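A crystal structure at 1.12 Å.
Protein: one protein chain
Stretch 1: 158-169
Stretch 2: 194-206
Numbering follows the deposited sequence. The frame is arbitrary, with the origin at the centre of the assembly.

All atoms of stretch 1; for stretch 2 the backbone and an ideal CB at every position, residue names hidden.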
ATOM      1  N   ASN A 158       6.515   5.617  11.914  1.00  9.68           N
ATOM      2  CA  ASN A 158       5.306   5.760  11.146  1.00  9.53           C
ATOM      3  C   ASN A 158       5.063   7.177  10.692  1.00  9.29           C
ATOM      4  O   ASN A 158       5.608   8.135  11.261  1.00 10.96           O
ATOM      5  CB  ASN A 158       4.087   5.302  11.971  1.00  9.37           C
ATOM      6  CG  ASN A 158       4.150   3.791  12.231  1.00 10.31           C
ATOM      7  OD1 ASN A 158       3.741   2.959  11.326  1.00 13.95           O
ATOM      8  ND2 ASN A 158       4.580   3.392  13.325  1.00 11.18           N
ATOM      9  N   VAL A 159       4.207   7.325   9.706  1.00  9.51           N
ATOM     10  CA  VAL A 159       3.537   8.556   9.344  1.00 10.01           C
ATOM     11  C   VAL A 159       2.030   8.281   9.633  1.00  8.59           C
ATOM     12  O   VAL A 159       1.527   7.230   9.270  1.00  9.72           O
ATOM     13  CB  VAL A 159       3.664   8.881   7.825  1.00 12.40           C
ATOM     14  CG1 VAL A 159       2.820  10.126   7.499  1.00 15.95           C
ATOM     15  CG2 VAL A 159       5.091   9.120   7.457  1.00 14.12           C
ATOM     16  N   CYS A 160       1.432   9.143  10.434  1.00  9.46           N
ATOM     17  CA  CYS A 160       0.057   8.963  10.871  1.00  9.52           C
ATOM     18  C   CYS A 160      -0.844  10.011  10.245  1.00  8.84           C
ATOM     19  O   CYS A 160      -0.431  11.131   9.999  1.00 10.42           O
ATOM     20  CB  CYS A 160      -0.063   9.045  12.375  1.00 10.06           C
ATOM     21  SG  CYS A 160       0.834   7.789  13.242  1.00 12.40           S
ATOM     22  N   THR A 161      -2.106   9.564   9.984  1.00  9.24           N
ATOM     23  CA  THR A 161      -3.063  10.442   9.354  1.00  9.54           C
ATOM     24  C   THR A 161      -4.401  10.379  10.015  1.00  9.13           C
ATOM     25  O   THR A 161      -4.734   9.430  10.742  1.00 10.03           O
ATOM     26  CB  THR A 161      -3.241  10.119   7.856  1.00  9.55           C
ATOM     27  OG1 THR A 161      -3.829   8.809   7.720  1.00 10.60           O
ATOM     28  CG2 THR A 161      -1.941  10.105   7.123  1.00 11.15           C
ATOM     29  N   GLY A 162      -5.173  11.430   9.780  1.00 10.14           N
ATOM     30  CA  GLY A 162      -6.545  11.483  10.248  1.00 10.23           C
ATOM     31  C   GLY A 162      -7.399  12.221   9.233  1.00 10.52           C
ATOM     32  O   GLY A 162      -6.912  12.797   8.235  1.00 10.81           O
ATOM     33  N   VAL A 163      -8.681  12.253   9.500  1.00 10.78           N
ATOM     34  CA  VAL A 163      -9.668  12.936   8.703  1.00 12.74           C
ATOM     35  C   VAL A 163     -10.520  13.847   9.622  1.00 12.34           C
ATOM     36  O   VAL A 163     -10.483  13.739  10.840  1.00 13.23           O
ATOM     37  CB  VAL A 163     -10.609  11.959   7.966  1.00 11.68           C
ATOM     38  CG1 VAL A 163      -9.784  11.082   7.027  1.00 14.36           C
ATOM     39  CG2 VAL A 163     -11.349  11.066   8.979  1.00 12.47           C
ATOM     40  N   LEU A 164     -11.194  14.761   8.990  1.00 13.10           N
ATOM     41  CA  LEU A 164     -12.054  15.707   9.743  1.00 14.88           C
ATOM     42  C   LEU A 164     -13.427  15.096   9.980  1.00 16.30           C
ATOM     43  O   LEU A 164     -14.141  15.612  10.858  1.00 23.12           O
ATOM     44  CB  LEU A 164     -12.240  16.977   8.888  1.00 17.76           C
ATOM     45  CG  LEU A 164     -11.033  17.856   8.738  1.00 19.61           C
ATOM     46  CD1 LEU A 164     -11.346  19.075   7.904  1.00 20.81           C
ATOM     47  CD2 LEU A 164     -10.442  18.258  10.122  1.00 24.35           C
ATOM     48  N   THR A 165     -13.794  14.047   9.256  1.00 15.44           N
ATOM     49  CA  THR A 165     -15.093  13.392   9.449  1.00 15.95           C
ATOM     50  C   THR A 165     -14.955  12.371  10.579  1.00 14.17           C
ATOM     51  O   THR A 165     -13.873  12.100  11.062  1.00 13.56           O
ATOM     52  CB  THR A 165     -15.577  12.718   8.179  1.00 18.42           C
ATOM     53  OG1 THR A 165     -14.473  11.811   7.787  1.00 21.05           O
ATOM     54  CG2 THR A 165     -15.759  13.627   7.007  1.00 21.72           C
ATOM     55  N   ARG A 166     -16.086  11.812  11.045  1.00 15.76           N
ATOM     56  CA  ARG A 166     -16.057  10.914  12.155  1.00 16.05           C
ATOM     57  C   ARG A 166     -15.332   9.613  11.887  1.00 14.31           C
ATOM     58  O   ARG A 166     -14.615   9.108  12.757  1.00 15.06           O
ATOM     59  CB  ARG A 166     -17.432  10.616  12.738  1.00 25.55           C
ATOM     60  CG  ARG A 166     -17.420  10.575  14.278  1.00 37.59           C
ATOM     61  CD  ARG A 166     -17.726   9.201  14.812  1.00 42.06           C
ATOM     62  NE  ARG A 166     -19.123   8.757  14.678  1.00 46.65           N
ATOM     63  CZ  ARG A 166     -19.390   7.559  14.108  1.00 46.64           C
ATOM     64  NH1 ARG A 166     -19.682   7.497  12.808  1.00 52.25           N
ATOM     65  NH2 ARG A 166     -19.263   6.475  14.811  1.00 49.49           N
ATOM     66  N   ARG A 167     -15.510   9.089  10.666  1.00 13.39           N
ATOM     67  CA  ARG A 167     -14.834   7.870  10.271  1.00 12.52           C
ATOM     68  C   ARG A 167     -14.357   7.993   8.829  1.00 12.60           C
ATOM     69  O   ARG A 167     -15.119   8.105   7.907  1.00 14.77           O
ATOM     70  CB  ARG A 167     -15.719   6.648  10.409  1.00 13.12           C
ATOM     71  CG  ARG A 167     -16.297   6.402  11.784  1.00 13.49           C
ATOM     72  CD  ARG A 167     -15.253   5.914  12.734  1.00 15.36           C
ATOM     73  NE  ARG A 167     -15.683   5.569  14.051  1.00 15.60           N
ATOM     74  CZ  ARG A 167     -15.709   6.380  15.121  1.00 17.04           C
ATOM     75  NH1 ARG A 167     -15.223   7.625  15.096  1.00 17.58           N
ATOM     76  NH2 ARG A 167     -16.263   5.915  16.259  1.00 20.23           N
ATOM     77  N   GLY A 168     -13.010   7.947   8.712  1.00 11.14           N
ATOM     78  CA  GLY A 168     -12.414   7.965   7.380  1.00 10.80           C
ATOM     79  C   GLY A 168     -10.978   7.400   7.477  1.00 10.11           C
ATOM     80  O   GLY A 168     -10.303   7.684   8.426  1.00 11.61           O
ATOM     81  N   GLY A 169     -10.634   6.557   6.514  1.00  8.98           N
ATOM     82  CA  GLY A 169      -9.298   5.985   6.507  1.00 10.32           C
ATOM     83  C   GLY A 169      -9.314   4.530   6.097  1.00  8.58           C
ATOM     84  O   GLY A 169     -10.230   4.057   5.401  1.00 10.65           O
ATOM     85  N   UNK A 194      -8.938   0.656  17.185  1.00 29.36           N
ATOM     86  CA  UNK A 194     -10.334   0.951  17.365  1.00 25.17           C
ATOM     87  C   UNK A 194     -11.023   0.726  15.995  1.00 19.52           C
ATOM     88  O   UNK A 194     -10.467   0.164  15.083  1.00 25.34           O
ATOM     89  CB  UNK A 194     -10.535   2.375  17.887  1.00 25.17           C
ATOM     90  N   UNK A 195     -12.207   1.286  15.938  1.00 17.09           N
ATOM     91  CA  UNK A 195     -12.992   1.171  14.711  1.00 15.99           C
ATOM     92  C   UNK A 195     -12.202   1.772  13.562  1.00 13.89           C
ATOM     93  O   UNK A 195     -11.550   2.801  13.712  1.00 13.34           O
ATOM     94  CB  UNK A 195     -14.350   1.860  14.855  1.00 15.99           C
ATOM     95  N   UNK A 196     -12.336   1.135  12.398  1.00 11.56           N
ATOM     96  CA  UNK A 196     -11.758   1.763  11.227  1.00 10.93           C
ATOM     97  C   UNK A 196     -12.227   3.218  11.075  1.00 11.42           C
ATOM     98  O   UNK A 196     -13.392   3.569  11.095  1.00 13.68           O
ATOM     99  CB  UNK A 196     -12.115   0.958   9.976  1.00 10.93           C
ATOM    100  N   UNK A 197     -11.243   4.086  10.803  1.00 12.04           N
ATOM    101  CA  UNK A 197     -11.563   5.441  10.527  1.00 12.58           C
ATOM    102  C   UNK A 197     -11.629   6.380  11.711  1.00 12.79           C
ATOM    103  O   UNK A 197     -11.722   7.573  11.499  1.00 12.81           O
ATOM    104  CB  UNK A 197     -12.905   5.474   9.793  1.00 12.58           C
ATOM    105  N   UNK A 198     -11.565   5.855  12.933  1.00 12.08           N
ATOM    106  CA  UNK A 198     -11.625   6.730  14.124  1.00 11.53           C
ATOM    107  C   UNK A 198     -10.378   7.588  14.251  1.00 11.78           C
ATOM    108  O   UNK A 198     -10.489   8.780  14.514  1.00 15.72           O
ATOM    109  CB  UNK A 198     -11.802   5.896  15.394  1.00 11.53           C
ATOM    110  N   UNK A 199      -9.255   6.999  13.991  1.00 14.51           N
ATOM    111  CA  UNK A 199      -7.966   7.682  13.811  1.00 13.99           C
ATOM    112  C   UNK A 199      -7.055   7.550  15.009  1.00 12.25           C
ATOM    113  O   UNK A 199      -7.490   7.404  16.165  1.00 16.55           O
ATOM    114  CB  UNK A 199      -8.194   9.166  13.517  1.00 13.99           C
ATOM    115  N   UNK A 200      -5.786   7.719  14.792  1.00 12.40           N
ATOM    116  CA  UNK A 200      -5.162   7.915  13.498  1.00 10.90           C
ATOM    117  C   UNK A 200      -4.924   6.567  12.772  1.00  9.95           C
ATOM    118  O   UNK A 200      -4.950   5.527  13.375  1.00 11.32           O
ATOM    119  CB  UNK A 200      -3.842   8.668  13.672  1.00 10.90           C
ATOM    120  N   UNK A 201      -4.651   6.675  11.500  1.00  9.64           N
ATOM    121  CA  UNK A 201      -4.137   5.532  10.714  1.00  8.46           C
ATOM    122  C   UNK A 201      -2.604   5.600  10.810  1.00  8.09           C
ATOM    123  O   UNK A 201      -2.025   6.677  10.706  1.00  9.60           O
ATOM    124  CB  UNK A 201      -4.613   5.574   9.260  1.00  8.46           C
ATOM    125  N   UNK A 202      -1.995   4.415  10.954  1.00  7.47           N
ATOM    126  CA  UNK A 202      -0.562   4.322  10.996  1.00  7.70           C
ATOM    127  C   UNK A 202      -0.039   3.687   9.699  1.00  7.55           C
ATOM    128  O   UNK A 202      -0.395   2.553   9.375  1.00  8.00           O
ATOM    129  CB  UNK A 202      -0.118   3.519  12.220  1.00  7.70           C
ATOM    130  N   UNK A 203       0.872   4.426   9.048  1.00  7.89           N
ATOM    131  CA  UNK A 203       1.536   3.986   7.848  1.00  7.44           C
ATOM    132  C   UNK A 203       3.031   3.869   8.126  1.00  7.50           C
ATOM    133  O   UNK A 203       3.608   4.698   8.824  1.00  9.23           O
ATOM    134  CB  UNK A 203       1.260   4.944   6.688  1.00  7.44           C
ATOM    135  N   UNK A 204       3.664   2.850   7.606  1.00  7.89           N
ATOM    136  CA  UNK A 204       5.137   2.762   7.696  1.00  7.81           C
ATOM    137  C   UNK A 204       5.738   3.945   7.007  1.00  7.39           C
ATOM    138  O   UNK A 204       5.303   4.305   5.902  1.00  8.03           O
ATOM    139  CB  UNK A 204       5.669   1.466   7.081  1.00  7.81           C
ATOM    140  N   UNK A 205       6.704   4.600   7.637  1.00  7.29           N
ATOM    141  CA  UNK A 205       7.338   5.782   7.095  1.00  7.67           C
ATOM    142  C   UNK A 205       8.365   5.388   6.035  1.00  7.11           C
ATOM    143  O   UNK A 205       9.501   5.074   6.335  1.00  8.58           O
ATOM    144  CB  UNK A 205       7.996   6.597   8.210  1.00  7.67           C
ATOM    145  N   UNK A 206       7.952   5.421   4.795  1.00  7.32           N
ATOM    146  CA  UNK A 206       8.726   4.946   3.656  1.00  7.66           C
ATOM    147  C   UNK A 206      10.084   5.599   3.577  1.00  7.22           C
ATOM    148  O   UNK A 206      11.094   4.945   3.261  1.00  7.98           O
ATOM    149  CB  UNK A 206       7.960   5.194   2.355  1.00  7.66           C
TER

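Position 194 lies out of reach of stretch 1, with phi at 77°, which favours glycine. It is Gly 194.

Position 195 points toward stretch 1, its ideal CB 4.0 Å from Arg 167 NE. Phi of -59° allows most residues, proline included. It is Pro 195, which opens a type II turn.

Position 196 points sideways, with nothing of stretch 1 near its CB. Many residues would do. It is Cys 196, bonded covalently elsewhere in the structure.

Position 197 points toward stretch 1. An ideal CB would sit 2.7 Å from Gly 168 N, a clash, and phi/psi of 89/-9 would jam it against the preceding carbonyl. Only glycine suits. Gly 197 lets the two stretches come close, and Gly 168 N donates to Gly 197 O at 3.1 Å.

Position 198 points sideways, its ideal CB 3.8 Å from Arg 167 NH1. A long chain with aliphatic carbons could cover that guanidinium. It is Arg 198: its CG lies over one guanidinium face, 3.7 Å from Arg 167 NH1, and its end leads away.

Position 199 has phi/psi of 104/158, which call for glycine. It is Gly 199.

Position 200 follows a cis peptide bond, a strong hint of proline. Its ideal CB is 3.2 Å from Thr 161 O, which is tight. Pro 200 CB packs 4.1 Å from Cys 160 CB.

Position 201 pairs with Thr 161: its N donates to Thr 161 O at 2.9 Å, and its O accepts from Thr 161 N at 3.0 Å. The CB lies beside Thr 161 OG1, so a small or polar residue would fit. It is Asp 201. A water O lies 2.8 Å from Thr 161 OG1 and donates a weak hydrogen bond to Asp 201 OD2 at 2.9 Å.

Position 202 pairs with Cys 160, its CB 4.5 Å from Cys 160 SG. Apolar or aromatic residues suit it. Phe 202 lays a ring face against the sulfur; Cys 160 SG is 3.7 Å from the ring centroid.

Position 203 shares a face with Val 159 and Thr 161. Several large apolar residues could serve. It is Phe 203; Thr 161 OG1 lies at its ring edge, 3.3 Å from Phe 203 CE1.

Position 204 points away, leaving the choice open. It is Thr 204.

Position 205 points sideways. Its ideal CB is 3.9 Å from Val 159 CG2, and Asn 158 O is an acceptor nearby. A long donor suits. Arg 205 NE donates to Asn 158 O at 3.1 Å, with Val 159 CG2 over one guanidinium face.

Position 206 meets nothing here. It is Val 206.

Stretch 2, residues 194-206: GPCGRGPDFFTRV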
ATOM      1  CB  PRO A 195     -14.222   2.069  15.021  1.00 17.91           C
ATOM      2  CG  PRO A 195     -14.343   1.944  16.515  1.00 19.27           C
ATOM      3  CD  PRO A 195     -12.897   2.023  16.992  1.00 17.87           C
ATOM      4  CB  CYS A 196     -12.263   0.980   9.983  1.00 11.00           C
ATOM      5  SG  CYS A 196     -11.521  -0.667   9.880  1.00 10.52           S
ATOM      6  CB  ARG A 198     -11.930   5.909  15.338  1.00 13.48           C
ATOM      7  CG  ARG A 198     -11.973   6.732  16.646  1.00 15.34           C
ATOM      8  CD  ARG A 198     -12.240   5.800  17.823  1.00 19.03           C
ATOM      9  NE  ARG A 198     -12.290   6.368  19.110  1.00 23.47           N
ATOM     10  CZ  ARG A 198     -11.351   6.516  20.025  1.00 25.72           C
ATOM     11  NH1 ARG A 198     -10.082   6.154  19.727  1.00 31.70           N
ATOM     12  NH2 ARG A 198     -11.662   7.064  21.199  1.00 28.94           N
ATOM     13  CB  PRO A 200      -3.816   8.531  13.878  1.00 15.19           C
ATOM     14  CG  PRO A 200      -3.557   8.117  15.232  1.00 20.25           C
ATOM     15  CD  PRO A 200      -4.867   7.861  15.909  1.00 17.03           C
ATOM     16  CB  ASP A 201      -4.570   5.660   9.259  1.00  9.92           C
ATOM     17  CG  ASP A 201      -6.035   5.256   9.072  1.00 11.11           C
ATOM     18  OD1 ASP A 201      -6.554   4.558   9.975  1.00 13.87           O
ATOM     19  OD2 ASP A 201      -6.535   5.530   7.957  1.00 11.88           O
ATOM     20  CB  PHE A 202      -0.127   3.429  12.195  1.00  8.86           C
ATOM     21  CG  PHE A 202      -0.327   4.093  13.514  1.00 10.68           C
ATOM     22  CD1 PHE A 202      -1.600   4.245  14.034  1.00 14.51           C
ATOM     23  CD2 PHE A 202       0.731   4.587  14.242  1.00 10.45           C
ATOM     24  CE1 PHE A 202      -1.816   4.778  15.264  1.00 17.42           C
ATOM     25  CE2 PHE A 202       0.546   5.120  15.482  1.00 12.61           C
ATOM     26  CZ  PHE A 202      -0.705   5.258  16.006  1.00 15.72           C
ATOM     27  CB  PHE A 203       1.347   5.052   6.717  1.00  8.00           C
ATOM     28  CG  PHE A 203      -0.071   5.204   6.271  1.00  7.82           C
ATOM     29  CD1 PHE A 203      -0.943   6.035   6.887  1.00  8.52           C
ATOM     30  CD2 PHE A 203      -0.504   4.523   5.149  1.00  7.98           C
ATOM     31  CE1 PHE A 203      -2.242   6.193   6.503  1.00 10.01           C
ATOM     32  CE2 PHE A 203      -1.804   4.676   4.693  1.00  9.62           C
ATOM     33  CZ  PHE A 203      -2.689   5.468   5.400  1.00  9.51           C
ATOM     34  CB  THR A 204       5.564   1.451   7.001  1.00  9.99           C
ATOM     35  OG1 THR A 204       4.793   0.438   7.606  1.00 12.65           O
ATOM     36  CG2 THR A 204       7.090   1.232   7.141  1.00 11.93           C
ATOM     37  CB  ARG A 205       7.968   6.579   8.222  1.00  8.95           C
ATOM     38  CG  ARG A 205       8.521   7.940   7.745  1.00 11.08           C
ATOM     39  CD  ARG A 205       9.143   8.771   8.920  1.00 16.12           C
ATOM     40  NE  ARG A 205       8.044   9.294   9.759  1.00 15.76           N
ATOM     41  CZ  ARG A 205       7.483  10.490   9.640  1.00 15.97           C
ATOM     42  NH1 ARG A 205       7.756  11.256   8.557  1.00 21.56           N
ATOM     43  NH2 ARG A 205       6.625  10.918  10.512  1.00 18.20           N
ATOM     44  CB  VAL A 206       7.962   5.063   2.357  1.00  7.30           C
ATOM     45  CG1 VAL A 206       8.816   4.690   1.140  1.00  8.20           C
ATOM     46  CG2 VAL A 206       6.735   4.160   2.341  1.00  8.17           C
TER
HETATM   47  O   HOH W   1      -6.556   8.446   8.044  1.00 10.97           O
HETATM   48  O   HOH W   2      -9.239  10.455  11.796  1.00 13.53           O
HETATM   49  O   HOH W   3     -15.596   5.871  19.395  1.00 48.14           O
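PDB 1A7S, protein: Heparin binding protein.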